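Local coordinates for protein (S)-ureidoglycine aminohydrolase (Escherichia coli, PDB 1RC6) that catalyses the manganese-dependent hydrolysis of (S)-ureidoglycine to (S)-ureidoglycolate and ammonia, a step in the use of allantoin as a nitrogen source, at residues Q200-Y213 against A246-D258. Residues are numbered along the deposited sequence; the frame is centred on the assembly and turned at random.
Sequences QEHGAYILSGQGVY and AFSYIYSKDCNRD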
ATOM      1  N   GLN A 200       1.359  15.612  -4.256  1.00 72.82           N
ATOM      2  CA  GLN A 200       1.727  14.203  -4.307  1.00 73.21           C
ATOM      3  C   GLN A 200       0.527  13.268  -4.252  1.00 69.93           C
ATOM      4  O   GLN A 200      -0.429  13.496  -3.504  1.00 70.61           O
ATOM      5  CB  GLN A 200       2.688  13.838  -3.160  1.00 87.41           C
ATOM      6  CG  GLN A 200       3.211  15.002  -2.315  1.00 99.58           C
ATOM      7  CD  GLN A 200       2.177  15.536  -1.333  1.00106.63           C
ATOM      8  OE1 GLN A 200       1.619  14.783  -0.527  1.00111.05           O
ATOM      9  NE2 GLN A 200       1.921  16.842  -1.391  1.00109.68           N
ATOM     10  N   GLU A 201       0.596  12.209  -5.051  1.00 69.37           N
ATOM     11  CA  GLU A 201      -0.455  11.200  -5.109  1.00 66.57           C
ATOM     12  C   GLU A 201      -0.432  10.380  -3.820  1.00 63.51           C
ATOM     13  O   GLU A 201       0.472  10.510  -2.994  1.00 62.71           O
ATOM     14  CB  GLU A 201      -0.204  10.243  -6.268  1.00 61.51           C
ATOM     15  CG  GLU A 201       0.130  10.894  -7.585  1.00 59.64           C
ATOM     16  CD  GLU A 201       1.053  10.025  -8.426  1.00 59.17           C
ATOM     17  OE1 GLU A 201       1.144  10.264  -9.644  1.00 60.38           O
ATOM     18  OE2 GLU A 201       1.699   9.110  -7.870  1.00 59.20           O
ATOM     19  N   HIS A 202      -1.429   9.524  -3.665  1.00 50.54           N
ATOM     20  CA  HIS A 202      -1.505   8.655  -2.509  1.00 49.50           C
ATOM     21  C   HIS A 202      -2.235   7.397  -2.933  1.00 44.16           C
ATOM     22  O   HIS A 202      -3.099   7.439  -3.805  1.00 46.10           O
ATOM     23  CB  HIS A 202      -2.266   9.323  -1.354  1.00 69.32           C
ATOM     24  CG  HIS A 202      -1.502  10.416  -0.677  1.00 78.56           C
ATOM     25  ND1 HIS A 202      -0.217  10.245  -0.207  1.00 84.02           N
ATOM     26  CD2 HIS A 202      -1.836  11.697  -0.394  1.00 83.89           C
ATOM     27  CE1 HIS A 202       0.208  11.373   0.336  1.00 86.99           C
ATOM     28  NE2 HIS A 202      -0.756  12.269   0.236  1.00 87.89           N
ATOM     29  N   GLY A 203      -1.865   6.278  -2.330  1.00 38.76           N
ATOM     30  CA  GLY A 203      -2.518   5.023  -2.625  1.00 34.81           C
ATOM     31  C   GLY A 203      -2.825   4.451  -1.259  1.00 32.58           C
ATOM     32  O   GLY A 203      -1.912   4.114  -0.520  1.00 32.91           O
ATOM     33  N   ALA A 204      -4.093   4.352  -0.891  1.00 26.92           N
ATOM     34  CA  ALA A 204      -4.395   3.827   0.424  1.00 25.34           C
ATOM     35  C   ALA A 204      -5.234   2.576   0.374  1.00 26.09           C
ATOM     36  O   ALA A 204      -6.152   2.452  -0.439  1.00 26.13           O
ATOM     37  CB  ALA A 204      -5.091   4.878   1.250  1.00 31.18           C
ATOM     38  N   TYR A 205      -4.889   1.638   1.243  1.00 37.85           N
ATOM     39  CA  TYR A 205      -5.610   0.386   1.372  1.00 39.69           C
ATOM     40  C   TYR A 205      -6.089   0.370   2.814  1.00 42.14           C
ATOM     41  O   TYR A 205      -5.282   0.461   3.741  1.00 41.65           O
ATOM     42  CB  TYR A 205      -4.696  -0.810   1.139  1.00 32.85           C
ATOM     43  CG  TYR A 205      -5.396  -2.134   1.327  1.00 35.09           C
ATOM     44  CD1 TYR A 205      -6.278  -2.623   0.359  1.00 38.20           C
ATOM     45  CD2 TYR A 205      -5.187  -2.902   2.475  1.00 35.77           C
ATOM     46  CE1 TYR A 205      -6.932  -3.847   0.527  1.00 37.46           C
ATOM     47  CE2 TYR A 205      -5.836  -4.127   2.652  1.00 35.96           C
ATOM     48  CZ  TYR A 205      -6.705  -4.593   1.675  1.00 38.09           C
ATOM     49  OH  TYR A 205      -7.343  -5.808   1.845  1.00 39.74           O
ATOM     50  N   ILE A 206      -7.401   0.271   3.003  1.00 41.89           N
ATOM     51  CA  ILE A 206      -7.976   0.256   4.340  1.00 41.19           C
ATOM     52  C   ILE A 206      -7.677  -1.064   5.016  1.00 43.91           C
ATOM     53  O   ILE A 206      -8.214  -2.104   4.631  1.00 42.93           O
ATOM     54  CB  ILE A 206      -9.475   0.440   4.279  1.00 33.61           C
ATOM     55  CG1 ILE A 206      -9.794   1.676   3.441  1.00 32.22           C
ATOM     56  CG2 ILE A 206     -10.034   0.563   5.688  1.00 32.34           C
ATOM     57  CD1 ILE A 206      -9.205   2.953   3.985  1.00 32.06           C
ATOM     58  N   LEU A 207      -6.820  -1.008   6.029  1.00 45.84           N
ATOM     59  CA  LEU A 207      -6.402  -2.193   6.771  1.00 48.45           C
ATOM     60  C   LEU A 207      -7.434  -2.765   7.727  1.00 53.01           C
ATOM     61  O   LEU A 207      -7.532  -3.982   7.895  1.00 51.34           O
ATOM     62  CB  LEU A 207      -5.129  -1.890   7.549  1.00 35.37           C
ATOM     63  CG  LEU A 207      -3.888  -1.739   6.686  1.00 33.03           C
ATOM     64  CD1 LEU A 207      -2.721  -1.322   7.552  1.00 30.81           C
ATOM     65  CD2 LEU A 207      -3.605  -3.062   5.992  1.00 30.45           C
ATOM     66  N   SER A 208      -8.196  -1.890   8.367  1.00 49.43           N
ATOM     67  CA  SER A 208      -9.194  -2.362   9.307  1.00 54.36           C
ATOM     68  C   SER A 208     -10.171  -1.279   9.697  1.00 57.29           C
ATOM     69  O   SER A 208      -9.980  -0.102   9.399  1.00 61.09           O
ATOM     70  CB  SER A 208      -8.518  -2.889  10.574  1.00 56.16           C
ATOM     71  OG  SER A 208      -8.024  -1.814  11.360  1.00 51.20           O
ATOM     72  N   GLY A 209     -11.225  -1.704  10.381  1.00 58.95           N
ATOM     73  CA  GLY A 209     -12.229  -0.777  10.836  1.00 61.69           C
ATOM     74  C   GLY A 209     -13.162  -0.340   9.739  1.00 64.76           C
ATOM     75  O   GLY A 209     -13.331  -1.018   8.733  1.00 65.13           O
ATOM     76  N   GLN A 210     -13.764   0.817   9.944  1.00 65.15           N
ATOM     77  CA  GLN A 210     -14.706   1.368   9.002  1.00 66.04           C
ATOM     78  C   GLN A 210     -14.770   2.856   9.262  1.00 61.91           C
ATOM     79  O   GLN A 210     -14.741   3.294  10.408  1.00 61.89           O
ATOM     80  CB  GLN A 210     -16.071   0.732   9.232  1.00 83.72           C
ATOM     81  CG  GLN A 210     -17.220   1.458   8.576  1.00 95.47           C
ATOM     82  CD  GLN A 210     -18.548   0.791   8.863  1.00103.04           C
ATOM     83  OE1 GLN A 210     -18.881   0.531  10.020  1.00108.98           O
ATOM     84  NE2 GLN A 210     -19.317   0.512   7.813  1.00108.29           N
ATOM     85  N   GLY A 211     -14.848   3.639   8.201  1.00 49.70           N
ATOM     86  CA  GLY A 211     -14.913   5.070   8.383  1.00 46.10           C
ATOM     87  C   GLY A 211     -15.592   5.712   7.204  1.00 43.56           C
ATOM     88  O   GLY A 211     -16.198   5.032   6.385  1.00 40.91           O
ATOM     89  N   VAL A 212     -15.501   7.031   7.123  1.00 56.67           N
ATOM     90  CA  VAL A 212     -16.096   7.758   6.021  1.00 61.92           C
ATOM     91  C   VAL A 212     -15.072   8.740   5.471  1.00 61.28           C
ATOM     92  O   VAL A 212     -14.437   9.496   6.214  1.00 62.64           O
ATOM     93  CB  VAL A 212     -17.360   8.511   6.466  1.00 72.81           C
ATOM     94  CG1 VAL A 212     -17.942   9.290   5.298  1.00 75.05           C
ATOM     95  CG2 VAL A 212     -18.381   7.519   6.991  1.00 75.60           C
ATOM     96  N   TYR A 213     -14.911   8.708   4.156  1.00 68.35           N
ATOM     97  CA  TYR A 213     -13.962   9.572   3.479  1.00 74.01           C
ATOM     98  C   TYR A 213     -14.691  10.647   2.706  1.00 74.40           C
ATOM     99  O   TYR A 213     -15.854  10.487   2.353  1.00 72.80           O
ATOM    100  CB  TYR A 213     -13.108   8.758   2.506  1.00 83.01           C
ATOM    101  CG  TYR A 213     -11.643   8.706   2.856  1.00 90.76           C
ATOM    102  CD1 TYR A 213     -11.207   8.135   4.054  1.00 94.80           C
ATOM    103  CD2 TYR A 213     -10.687   9.219   1.982  1.00 95.01           C
ATOM    104  CE1 TYR A 213      -9.853   8.076   4.371  1.00 98.42           C
ATOM    105  CE2 TYR A 213      -9.332   9.166   2.289  1.00 99.22           C
ATOM    106  CZ  TYR A 213      -8.922   8.594   3.483  1.00 99.89           C
ATOM    107  OH  TYR A 213      -7.580   8.550   3.783  1.00100.77           O
ATOM    108  N   ALA A 246     -10.986  -0.378  15.143  1.00 69.52           N
ATOM    109  CA  ALA A 246     -10.101   0.761  14.921  1.00 70.27           C
ATOM    110  C   ALA A 246      -9.861   1.011  13.426  1.00 69.15           C
ATOM    111  O   ALA A 246      -9.326   0.153  12.717  1.00 69.23           O
ATOM    112  CB  ALA A 246      -8.772   0.532  15.632  1.00 69.05           C
ATOM    113  N   PHE A 247     -10.247   2.198  12.965  1.00 63.68           N
ATOM    114  CA  PHE A 247     -10.104   2.592  11.559  1.00 60.27           C
ATOM    115  C   PHE A 247      -8.645   2.880  11.167  1.00 60.64           C
ATOM    116  O   PHE A 247      -8.106   3.935  11.496  1.00 59.66           O
ATOM    117  CB  PHE A 247     -10.983   3.827  11.301  1.00 44.73           C
ATOM    118  CG  PHE A 247     -10.978   4.301   9.878  1.00 37.53           C
ATOM    119  CD1 PHE A 247     -11.276   3.427   8.830  1.00 35.34           C
ATOM    120  CD2 PHE A 247     -10.701   5.632   9.578  1.00 31.94           C
ATOM    121  CE1 PHE A 247     -11.299   3.877   7.493  1.00 30.33           C
ATOM    122  CE2 PHE A 247     -10.720   6.093   8.247  1.00 27.74           C
ATOM    123  CZ  PHE A 247     -11.019   5.215   7.204  1.00 27.52           C
ATOM    124  N   SER A 248      -8.005   1.943  10.471  1.00 56.99           N
ATOM    125  CA  SER A 248      -6.620   2.149  10.055  1.00 55.26           C
ATOM    126  C   SER A 248      -6.346   1.768   8.604  1.00 54.50           C
ATOM    127  O   SER A 248      -6.865   0.770   8.100  1.00 55.64           O
ATOM    128  CB  SER A 248      -5.662   1.359  10.949  1.00 52.95           C
ATOM    129  OG  SER A 248      -5.697  -0.022  10.644  1.00 49.70           O
ATOM    130  N   TYR A 249      -5.517   2.566   7.941  1.00 60.76           N
ATOM    131  CA  TYR A 249      -5.151   2.293   6.560  1.00 55.85           C
ATOM    132  C   TYR A 249      -3.690   2.617   6.267  1.00 54.23           C
ATOM    133  O   TYR A 249      -3.096   3.499   6.886  1.00 53.49           O
ATOM    134  CB  TYR A 249      -6.049   3.068   5.597  1.00 42.91           C
ATOM    135  CG  TYR A 249      -5.941   4.568   5.683  1.00 39.80           C
ATOM    136  CD1 TYR A 249      -6.742   5.301   6.559  1.00 39.45           C
ATOM    137  CD2 TYR A 249      -5.071   5.264   4.846  1.00 40.70           C
ATOM    138  CE1 TYR A 249      -6.686   6.709   6.591  1.00 38.27           C
ATOM    139  CE2 TYR A 249      -4.999   6.665   4.871  1.00 39.16           C
ATOM    140  CZ  TYR A 249      -5.810   7.375   5.741  1.00 39.02           C
ATOM    141  OH  TYR A 249      -5.732   8.745   5.745  1.00 39.59           O
ATOM    142  N   ILE A 250      -3.116   1.886   5.316  1.00 43.09           N
ATOM    143  CA  ILE A 250      -1.732   2.081   4.925  1.00 36.47           C
ATOM    144  C   ILE A 250      -1.734   2.859   3.626  1.00 35.54           C
ATOM    145  O   ILE A 250      -2.630   2.689   2.808  1.00 35.93           O
ATOM    146  CB  ILE A 250      -1.030   0.727   4.728  1.00 30.47           C
ATOM    147  CG1 ILE A 250       0.447   0.946   4.398  1.00 25.13           C
ATOM    148  CG2 ILE A 250      -1.749  -0.082   3.638  1.00 26.28           C
ATOM    149  CD1 ILE A 250       1.264  -0.318   4.475  1.00 21.83           C
ATOM    150  N   TYR A 251      -0.743   3.722   3.432  1.00 31.86           N
ATOM    151  CA  TYR A 251      -0.697   4.504   2.211  1.00 30.22           C
ATOM    152  C   TYR A 251       0.682   5.007   1.833  1.00 28.80           C
ATOM    153  O   TYR A 251       1.498   5.343   2.691  1.00 29.37           O
ATOM    154  CB  TYR A 251      -1.654   5.697   2.309  1.00 29.48           C
ATOM    155  CG  TYR A 251      -1.170   6.822   3.194  1.00 28.67           C
ATOM    156  CD1 TYR A 251      -1.419   6.818   4.575  1.00 29.05           C
ATOM    157  CD2 TYR A 251      -0.475   7.906   2.650  1.00 27.38           C
ATOM    158  CE1 TYR A 251      -0.991   7.873   5.391  1.00 26.91           C
ATOM    159  CE2 TYR A 251      -0.038   8.967   3.461  1.00 27.85           C
ATOM    160  CZ  TYR A 251      -0.300   8.940   4.825  1.00 27.97           C
ATOM    161  OH  TYR A 251       0.146   9.978   5.613  1.00 30.23           O
ATOM    162  N   SER A 252       0.915   5.080   0.529  1.00 19.06           N
ATOM    163  CA  SER A 252       2.175   5.534  -0.020  1.00 22.86           C
ATOM    164  C   SER A 252       2.214   7.044  -0.185  1.00 24.54           C
ATOM    165  O   SER A 252       1.203   7.719  -0.072  1.00 26.18           O
ATOM    166  CB  SER A 252       2.422   4.861  -1.360  1.00 40.23           C
ATOM    167  OG  SER A 252       1.302   5.001  -2.212  1.00 41.74           O
ATOM    168  N   LYS A 253       3.402   7.562  -0.467  1.00 31.04           N
ATOM    169  CA  LYS A 253       3.619   8.989  -0.619  1.00 35.56           C
ATOM    170  C   LYS A 253       5.033   9.208  -1.135  1.00 32.56           C
ATOM    171  O   LYS A 253       5.987   8.773  -0.510  1.00 36.70           O
ATOM    172  CB  LYS A 253       3.461   9.651   0.752  1.00 55.26           C
ATOM    173  CG  LYS A 253       4.216  10.954   0.940  1.00 73.17           C
ATOM    174  CD  LYS A 253       4.412  11.270   2.427  1.00 85.58           C
ATOM    175  CE  LYS A 253       5.006  12.666   2.656  1.00 92.71           C
ATOM    176  NZ  LYS A 253       4.082  13.780   2.254  1.00 94.68           N
ATOM    177  N   ASP A 254       5.174   9.860  -2.280  1.00 26.68           N
ATOM    178  CA  ASP A 254       6.501  10.157  -2.823  1.00 27.36           C
ATOM    179  C   ASP A 254       6.988  11.415  -2.093  1.00 22.23           C
ATOM    180  O   ASP A 254       6.177  12.242  -1.663  1.00 21.37           O
ATOM    181  CB  ASP A 254       6.429  10.435  -4.326  1.00 28.38           C
ATOM    182  CG  ASP A 254       5.545  11.618  -4.655  1.00 36.33           C
ATOM    183  OD1 ASP A 254       4.309  11.498  -4.531  1.00 46.51           O
ATOM    184  OD2 ASP A 254       6.084  12.674  -5.027  1.00 46.72           O
ATOM    185  N   CYS A 255       8.302  11.568  -1.954  1.00 31.82           N
ATOM    186  CA  CYS A 255       8.838  12.721  -1.245  1.00 29.18           C
ATOM    187  C   CYS A 255      10.314  12.967  -1.483  1.00 28.23           C
ATOM    188  O   CYS A 255      10.979  12.224  -2.202  1.00 28.11           O
ATOM    189  CB  CYS A 255       8.620  12.537   0.247  1.00 29.37           C
ATOM    190  SG  CYS A 255       9.389  11.014   0.865  1.00 27.78           S
ATOM    191  N   ASN A 256      10.814  14.028  -0.854  1.00 31.29           N
ATOM    192  CA  ASN A 256      12.215  14.428  -0.938  1.00 30.72           C
ATOM    193  C   ASN A 256      12.772  14.677  -2.337  1.00 31.32           C
ATOM    194  O   ASN A 256      13.987  14.603  -2.534  1.00 33.52           O
ATOM    195  CB  ASN A 256      13.115  13.398  -0.254  1.00 26.33           C
ATOM    196  CG  ASN A 256      12.715  13.123   1.186  1.00 28.77           C
ATOM    197  OD1 ASN A 256      12.136  13.976   1.879  1.00 30.03           O
ATOM    198  ND2 ASN A 256      13.048  11.925   1.652  1.00 27.48           N
ATOM    199  N   ARG A 257      11.924  14.982  -3.308  1.00 27.32           N
ATOM    200  CA  ARG A 257      12.442  15.230  -4.645  1.00 27.45           C
ATOM    201  C   ARG A 257      11.860  16.472  -5.296  1.00 27.64           C
ATOM    202  O   ARG A 257      10.714  16.838  -5.041  1.00 29.14           O
ATOM    203  CB  ARG A 257      12.188  14.020  -5.541  1.00 24.74           C
ATOM    204  CG  ARG A 257      12.947  12.785  -5.124  1.00 26.32           C
ATOM    205  CD  ARG A 257      14.436  12.904  -5.451  1.00 30.59           C
ATOM    206  NE  ARG A 257      15.184  11.701  -5.064  1.00 32.75           N
ATOM    207  CZ  ARG A 257      15.580  11.425  -3.822  1.00 32.19           C
ATOM    208  NH1 ARG A 257      16.244  10.305  -3.573  1.00 28.46           N
ATOM    209  NH2 ARG A 257      15.326  12.277  -2.834  1.00 32.06           N
ATOM    210  N   ASP A 258      12.661  17.126  -6.129  1.00 24.05           N
ATOM    211  CA  ASP A 258      12.211  18.312  -6.850  1.00 24.78           C
ATOM    212  C   ASP A 258      11.412  17.767  -8.025  1.00 26.20           C
ATOM    213  O   ASP A 258      11.396  16.563  -8.260  1.00 24.22           O
ATOM    214  CB  ASP A 258      13.411  19.101  -7.373  1.00 25.49           C
ATOM    215  CG  ASP A 258      13.025  20.433  -7.980  1.00 28.24           C
ATOM    216  OD1 ASP A 258      13.899  21.053  -8.615  1.00 32.41           O
ATOM    217  OD2 ASP A 258      11.870  20.881  -7.825  1.00 28.72           O
TER
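Strands 202-208 and 247-254 run antiparallel as neighbours in one sheet of the C-terminal cupin barrel; Y205 and I250 form a hydrogen-bonded pair, and a classic beta bulge sets L207 and S208 together against S248. At the bulge the backbone N of S208 donates to S248 O at 3.0 Å, whereas the bond from L207 N to the same oxygen is weak. S208 and S248, paired on one face of the sheet, hold their short hydroxyls within bonding distance: S208 OG accepts from S248 OG and in turn donates to A246 O at 2.7 Å, nearly in line with that carbonyl. The chain then turns through G209, whose positive phi suits glycine, and strand 210-213 folds over F247. G211 CA sits above the centre of the phenyl ring, 3.9 Å from its centroid, a CH-pi contact that a residue without a side chain permits.

A204, I206, Y249 and Y251 share the face of the sheet turned into the barrel. I206 CD1 packs on Y249 CB at 3.5 Å, while the methyl of A204 fits beside both tyrosines. Y213 and Y249 meet offset edge-to-face, though the detail is doubtful. Farther along, H202 leans back beside its backbone N (chi1 -73°), bringing ND1 to S252 O at 2.9 Å, in the imidazole plane and nearly straight (170°). Y251 and H202 form an offset edge-to-face pair, planes at 88°.

The pairing brings H202 alongside Y249 and K253, probable substrate contacts. The ND1 bond fixes the imidazole's turn and would leave NE2 to face the metal, consistent with H202's inferred role as manganese ligand with E196, H198 and Q236.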